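Local structure of tryptophan synthase alpha chain (6V82) at residues L45-S50 and L92-Y97; S96-L101 and V120-L125. The protein probably catalyses the aldol cleavage of indoleglycerol phosphate to indole and glyceraldehyde 3-phosphate in the last step of tryptophan biosynthesis. All coordinates share one frame; numbering follows the deposited sequence.

Contact 1: residues L45-S50 and L92-Y97; sequences LGFPFS and LILYSY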
loop_
_atom_site.group_PDB
_atom_site.type_symbol
_atom_site.label_atom_id
_atom_site.label_comp_id
_atom_site.label_asym_id
_atom_site.label_seq_id
_atom_site.Cartn_x
_atom_site.Cartn_y
_atom_site.Cartn_z
ATOM N N LEU A 45 19.969 5.296 46.069
ATOM C CA LEU A 45 18.887 6.224 45.792
ATOM C C LEU A 45 18.839 6.498 44.288
ATOM O O LEU A 45 19.798 7.030 43.710
ATOM C CB LEU A 45 19.091 7.501 46.608
ATOM C CG LEU A 45 17.915 8.455 46.710
ATOM C CD1 LEU A 45 16.713 7.773 47.364
ATOM C CD2 LEU A 45 18.349 9.677 47.502
ATOM N N GLY A 46 17.736 6.107 43.648
ATOM C CA GLY A 46 17.625 6.266 42.211
ATOM C C GLY A 46 17.176 7.654 41.800
ATOM O O GLY A 46 16.123 8.128 42.250
ATOM N N PHE A 47 17.993 8.327 40.995
ATOM C CA PHE A 47 17.568 9.510 40.252
ATOM C C PHE A 47 16.690 9.016 39.103
ATOM O O PHE A 47 17.201 8.362 38.177
ATOM C CB PHE A 47 18.792 10.298 39.752
ATOM C CG PHE A 47 18.510 11.748 39.388
ATOM C CD1 PHE A 47 19.501 12.717 39.551
ATOM C CD2 PHE A 47 17.285 12.140 38.862
ATOM C CE1 PHE A 47 19.275 14.063 39.206
ATOM C CE2 PHE A 47 17.046 13.484 38.520
ATOM C CZ PHE A 47 18.048 14.446 38.695
ATOM N N PRO A 48 15.380 9.235 39.146
ATOM C CA PRO A 48 14.516 8.674 38.106
ATOM C C PRO A 48 14.773 9.346 36.769
ATOM O O PRO A 48 14.926 10.568 36.683
ATOM C CB PRO A 48 13.104 8.964 38.623
ATOM C CG PRO A 48 13.292 10.121 39.531
ATOM C CD PRO A 48 14.611 9.929 40.189
ATOM N N PHE A 49 14.827 8.529 35.721
ATOM C CA PHE A 49 15.090 9.007 34.377
ATOM C C PHE A 49 13.905 8.648 33.495
ATOM O O PHE A 49 13.248 7.626 33.702
ATOM C CB PHE A 49 16.388 8.399 33.818
ATOM C CG PHE A 49 16.770 8.916 32.465
ATOM C CD1 PHE A 49 16.797 10.276 32.210
ATOM C CD2 PHE A 49 17.116 8.039 31.447
ATOM C CE1 PHE A 49 17.153 10.747 30.954
ATOM C CE2 PHE A 49 17.478 8.503 30.195
ATOM C CZ PHE A 49 17.491 9.851 29.945
ATOM N N SER A 50 13.623 9.507 32.517
ATOM C CA SER A 50 12.469 9.273 31.669
ATOM C C SER A 50 12.636 8.045 30.779
ATOM O O SER A 50 11.637 7.532 30.258
ATOM C CB SER A 50 12.202 10.501 30.804
ATOM O OG SER A 50 13.240 10.670 29.851
ATOM N N LEU A 92 25.142 6.775 51.251
ATOM C CA LEU A 92 24.137 6.996 50.209
ATOM C C LEU A 92 24.804 6.956 48.842
ATOM O O LEU A 92 25.714 7.749 48.570
ATOM C CB LEU A 92 23.426 8.337 50.389
ATOM C CG LEU A 92 22.660 8.516 51.698
ATOM C CD1 LEU A 92 22.100 9.922 51.811
ATOM C CD2 LEU A 92 21.554 7.496 51.777
ATOM N N ILE A 93 24.353 6.031 47.995
ATOM C CA ILE A 93 24.769 5.932 46.599
ATOM C C ILE A 93 23.695 6.593 45.749
ATOM O O ILE A 93 22.524 6.192 45.795
ATOM C CB ILE A 93 24.954 4.468 46.160
ATOM C CG1 ILE A 93 25.860 3.691 47.112
ATOM C CG2 ILE A 93 25.497 4.415 44.753
ATOM C CD1 ILE A 93 27.147 4.413 47.419
ATOM N N LEU A 94 24.070 7.600 44.968
ATOM C CA LEU A 94 23.156 8.086 43.944
ATOM C C LEU A 94 23.299 7.200 42.714
ATOM O O LEU A 94 24.383 7.112 42.120
ATOM C CB LEU A 94 23.425 9.539 43.582
ATOM C CG LEU A 94 22.304 10.066 42.684
ATOM C CD1 LEU A 94 21.022 10.119 43.472
ATOM C CD2 LEU A 94 22.643 11.445 42.114
ATOM N N TYR A 95 22.216 6.524 42.353
ATOM C CA TYR A 95 22.150 5.734 41.137
ATOM C C TYR A 95 21.412 6.539 40.080
ATOM O O TYR A 95 20.306 7.032 40.342
ATOM C CB TYR A 95 21.437 4.411 41.403
ATOM C CG TYR A 95 21.095 3.645 40.164
ATOM C CD1 TYR A 95 22.040 2.827 39.549
ATOM C CD2 TYR A 95 19.819 3.724 39.612
ATOM C CE1 TYR A 95 21.724 2.108 38.405
ATOM C CE2 TYR A 95 19.486 3.001 38.475
ATOM C CZ TYR A 95 20.443 2.199 37.873
ATOM O OH TYR A 95 20.118 1.504 36.734
ATOM N N SER A 96 22.018 6.673 38.895
ATOM C CA SER A 96 21.457 7.585 37.907
ATOM C C SER A 96 21.882 7.215 36.499
ATOM O O SER A 96 22.915 6.573 36.272
ATOM C CB SER A 96 21.877 9.030 38.199
ATOM O OG SER A 96 21.484 9.891 37.164
ATOM N N TYR A 97 21.073 7.664 35.550
ATOM C CA TYR A 97 21.501 7.727 34.166
ATOM C C TYR A 97 22.361 8.970 33.952
ATOM O O TYR A 97 22.377 9.891 34.769
ATOM C CB TYR A 97 20.283 7.698 33.234
ATOM C CG TYR A 97 19.740 6.301 33.169
ATOM C CD1 TYR A 97 19.009 5.771 34.229
ATOM C CD2 TYR A 97 20.019 5.481 32.094
ATOM C CE1 TYR A 97 18.539 4.480 34.191
ATOM C CE2 TYR A 97 19.554 4.177 32.049
ATOM C CZ TYR A 97 18.815 3.689 33.102
ATOM O OH TYR A 97 18.342 2.405 33.069
HETATM O O HOH W 1 19.021 9.398 36.190
#
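Leu45 and Phe47 grip the parallel neighbour 92-97 through three backbone hydrogen bonds: Leu45 N to Ile93 O at 2.7 Å, Tyr95 N to Leu45 O at 2.8 Å and Phe47 N to Tyr95 O at 2.7 Å. The Leu45 carbonyl is also met by the methyl CD1 of Leu94, 3.3 Å from Leu45 O. Beyond these bonds the two segments draw apart, and water 1 bridges them, donating to Phe47 O and accepting from Tyr97 N. Phe47 CB lies 3.7 Å from Ser96 CB, while the edge of the Phe47 ring meets Leu94 CD2. Strands 42-46 and 92-96 are neighbours in the parallel sheet of a TIM barrel, and the loops leaving their C-terminal ends meet through aromatic rings. Phe49 lays CD2 3.6 Å from Tyr97 CG; the rings are near parallel, planes 23° apart, but barely overlap. Tyr97 CG stands anti to its carbonyl carbon (chi1 -76°), and the two side chains cross at about a right angle. The hydroxyls of Tyr95 and Tyr97 hydrogen-bond to OD2 of Asp55, a predicted proton acceptor, and so probably help to position it. On the other side of the sheet, Leu45 and Phe47 pack on helix 73-84.

Contact 2: residues S96-L101 and V120-L125; sequences SYYNPL and VCVIDL
Ser96 joins strand 119-122 by two backbone hydrogen bonds, Ser96 N to Cys121 O at 3.0 Å and Ile123 N to Ser96 O at 3.1 Å, which hold it in parallel register with Val122. A third polar link comes from a side chain: Asp124 OD1 accepts a weak bond from Tyr98 N at 2.8 Å, bent to 130° at the hydrogen. Asp124 OD2 takes a hydrogen bond from water 2, which accepts from Asn99 N, so one carboxylate reaches two amides at the start of helix 98-102. With chi1 at 60°, Asp124 CG sits between its own N and carbonyl carbon, where OD1 can meet Tyr98 N.

Two CH-pi contacts follow. Ile123 CG2 stands 3.6 Å from the centroid of the Tyr97 ring, over its centre, whereas Leu125 CD1 covers one face of the Tyr98 ring nearer the rim. Tyr97 CD2 also lies 3.8 Å from Asp124 CG. Apolar packing completes the contact: Val122 CG1 lies 3.6 Å from Tyr98 CA, and Leu101 CD1 meets Val120 CG1 at 4.0 Å. Phe137 of helix 136-144 packs on Leu101, Val122 and Leu125 and meets the Tyr98 ring edge-to-face. The Tyr98 hydroxyl hydrogen-bonds to a polar side chain of the chain of another protein. The arrangement is that of adjacent strands at the C-terminal end of a TIM barrel, where loops and short helices frame the active site.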
loop_
_atom_site.group_PDB
_atom_site.type_symbol
_atom_site.label_atom_id
_atom_site.label_comp_id
_atom_site.label_asym_id
_atom_site.label_seq_id
_atom_site.Cartn_x
_atom_site.Cartn_y
_atom_site.Cartn_z
ATOM N N SER A 96 22.018 6.673 38.895
ATOM C CA SER A 96 21.457 7.585 37.907
ATOM C C SER A 96 21.882 7.215 36.499
ATOM O O SER A 96 22.915 6.573 36.272
ATOM C CB SER A 96 21.877 9.030 38.199
ATOM O OG SER A 96 21.484 9.891 37.164
ATOM N N TYR A 97 21.073 7.664 35.550
ATOM C CA TYR A 97 21.501 7.727 34.166
ATOM C C TYR A 97 22.361 8.970 33.952
ATOM O O TYR A 97 22.377 9.891 34.769
ATOM C CB TYR A 97 20.283 7.698 33.234
ATOM C CG TYR A 97 19.740 6.301 33.169
ATOM C CD1 TYR A 97 19.009 5.771 34.229
ATOM C CD2 TYR A 97 20.019 5.481 32.094
ATOM C CE1 TYR A 97 18.539 4.480 34.191
ATOM C CE2 TYR A 97 19.554 4.177 32.049
ATOM C CZ TYR A 97 18.815 3.689 33.102
ATOM O OH TYR A 97 18.342 2.405 33.069
ATOM N N TYR A 98 23.108 8.974 32.849
ATOM C CA TYR A 98 24.121 10.003 32.679
ATOM C C TYR A 98 23.492 11.370 32.470
ATOM O O TYR A 98 23.950 12.361 33.050
ATOM C CB TYR A 98 25.034 9.655 31.510
ATOM C CG TYR A 98 26.211 10.593 31.395
ATOM C CD1 TYR A 98 26.695 11.294 32.506
ATOM C CD2 TYR A 98 26.830 10.801 30.172
ATOM C CE1 TYR A 98 27.783 12.182 32.391
ATOM C CE2 TYR A 98 27.901 11.663 30.050
ATOM C CZ TYR A 98 28.379 12.350 31.153
ATOM O OH TYR A 98 29.452 13.190 30.982
ATOM N N ASN A 99 22.439 11.444 31.654
ATOM C CA ASN A 99 21.972 12.746 31.178
ATOM C C ASN A 99 21.501 13.684 32.289
ATOM O O ASN A 99 21.866 14.872 32.249
ATOM C CB ASN A 99 20.879 12.559 30.126
ATOM C CG ASN A 99 20.661 13.814 29.319
ATOM O OD1 ASN A 99 21.581 14.289 28.647
ATOM N ND2 ASN A 99 19.455 14.377 29.389
ATOM N N PRO A 100 20.706 13.255 33.277
ATOM C CA PRO A 100 20.337 14.200 34.346
ATOM C C PRO A 100 21.539 14.788 35.080
ATOM O O PRO A 100 21.427 15.889 35.638
ATOM C CB PRO A 100 19.460 13.348 35.274
ATOM C CG PRO A 100 18.903 12.298 34.362
ATOM C CD PRO A 100 20.043 11.954 33.466
ATOM N N LEU A 101 22.680 14.090 35.107
ATOM C CA LEU A 101 23.876 14.668 35.708
ATOM C C LEU A 101 24.695 15.437 34.686
ATOM O O LEU A 101 25.256 16.487 35.016
ATOM C CB LEU A 101 24.722 13.581 36.382
ATOM C CG LEU A 101 24.002 12.924 37.573
ATOM C CD1 LEU A 101 24.690 11.661 38.066
ATOM C CD2 LEU A 101 23.885 13.919 38.714
ATOM N N VAL A 120 28.429 7.873 43.520
ATOM C CA VAL A 120 27.597 8.054 42.342
ATOM C C VAL A 120 27.836 6.878 41.414
ATOM O O VAL A 120 28.984 6.557 41.085
ATOM C CB VAL A 120 27.878 9.393 41.633
ATOM C CG1 VAL A 120 27.137 9.451 40.314
ATOM C CG2 VAL A 120 27.446 10.569 42.535
ATOM N N CYS A 121 26.759 6.213 41.032
ATOM C CA CYS A 121 26.796 5.104 40.085
ATOM C C CYS A 121 26.052 5.535 38.823
ATOM O O CYS A 121 24.845 5.812 38.866
ATOM C CB CYS A 121 26.164 3.855 40.696
ATOM S SG CYS A 121 26.209 2.406 39.618
ATOM N N VAL A 122 26.771 5.640 37.712
ATOM C CA VAL A 122 26.172 6.062 36.454
ATOM C C VAL A 122 26.126 4.842 35.542
ATOM O O VAL A 122 27.169 4.381 35.048
ATOM C CB VAL A 122 26.928 7.232 35.817
ATOM C CG1 VAL A 122 26.127 7.776 34.648
ATOM C CG2 VAL A 122 27.118 8.318 36.836
ATOM N N ILE A 123 24.906 4.331 35.315
ATOM C CA ILE A 123 24.737 2.988 34.753
ATOM C C ILE A 123 25.063 2.957 33.264
ATOM O O ILE A 123 25.464 1.910 32.738
ATOM C CB ILE A 123 23.314 2.461 35.035
ATOM C CG1 ILE A 123 23.217 0.966 34.714
ATOM C CG2 ILE A 123 22.280 3.229 34.242
ATOM C CD1 ILE A 123 24.001 0.080 35.662
ATOM N N ASP A 124 24.930 4.087 32.561
ATOM C CA ASP A 124 25.197 4.145 31.126
ATOM C C ASP A 124 26.409 5.007 30.786
ATOM O O ASP A 124 26.536 5.456 29.641
ATOM C CB ASP A 124 23.962 4.641 30.358
ATOM C CG ASP A 124 23.521 6.040 30.785
ATOM O OD1 ASP A 124 23.816 6.445 31.942
ATOM O OD2 ASP A 124 22.884 6.736 29.961
ATOM N N LEU A 125 27.309 5.245 31.745
ATOM C CA LEU A 125 28.579 5.922 31.476
ATOM C C LEU A 125 29.722 4.971 31.789
ATOM O O LEU A 125 30.207 4.926 32.928
ATOM C CB LEU A 125 28.717 7.206 32.290
ATOM C CG LEU A 125 29.987 8.015 31.999
ATOM C CD1 LEU A 125 29.981 8.561 30.583
ATOM C CD2 LEU A 125 30.146 9.132 33.008
HETATM O O HOH W 2 21.568 9.150 29.868
#

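The two contacts lie side by side in one parallel sheet, their centres about 7 Å apart, and share Ser96 and Tyr97. Strand 92-96 is the middle member, flanked by 42-46 in contact 1 and 119-122 in contact 2. Along the chain the order is 45-50, then 92-97, which overlaps 96-101, then 120-125. Besides the shared residues, Leu94 O probably accepts a hydrogen bond from Cys121 N, and Pro100 packs against the rings of Phe47 and Phe49. Strand 92-96 and the short helix 98-102 after it thus tie three consecutive barrel strands together beside predicted catalytic Asp55, while both contacts also reach the chain of another protein in the assembly.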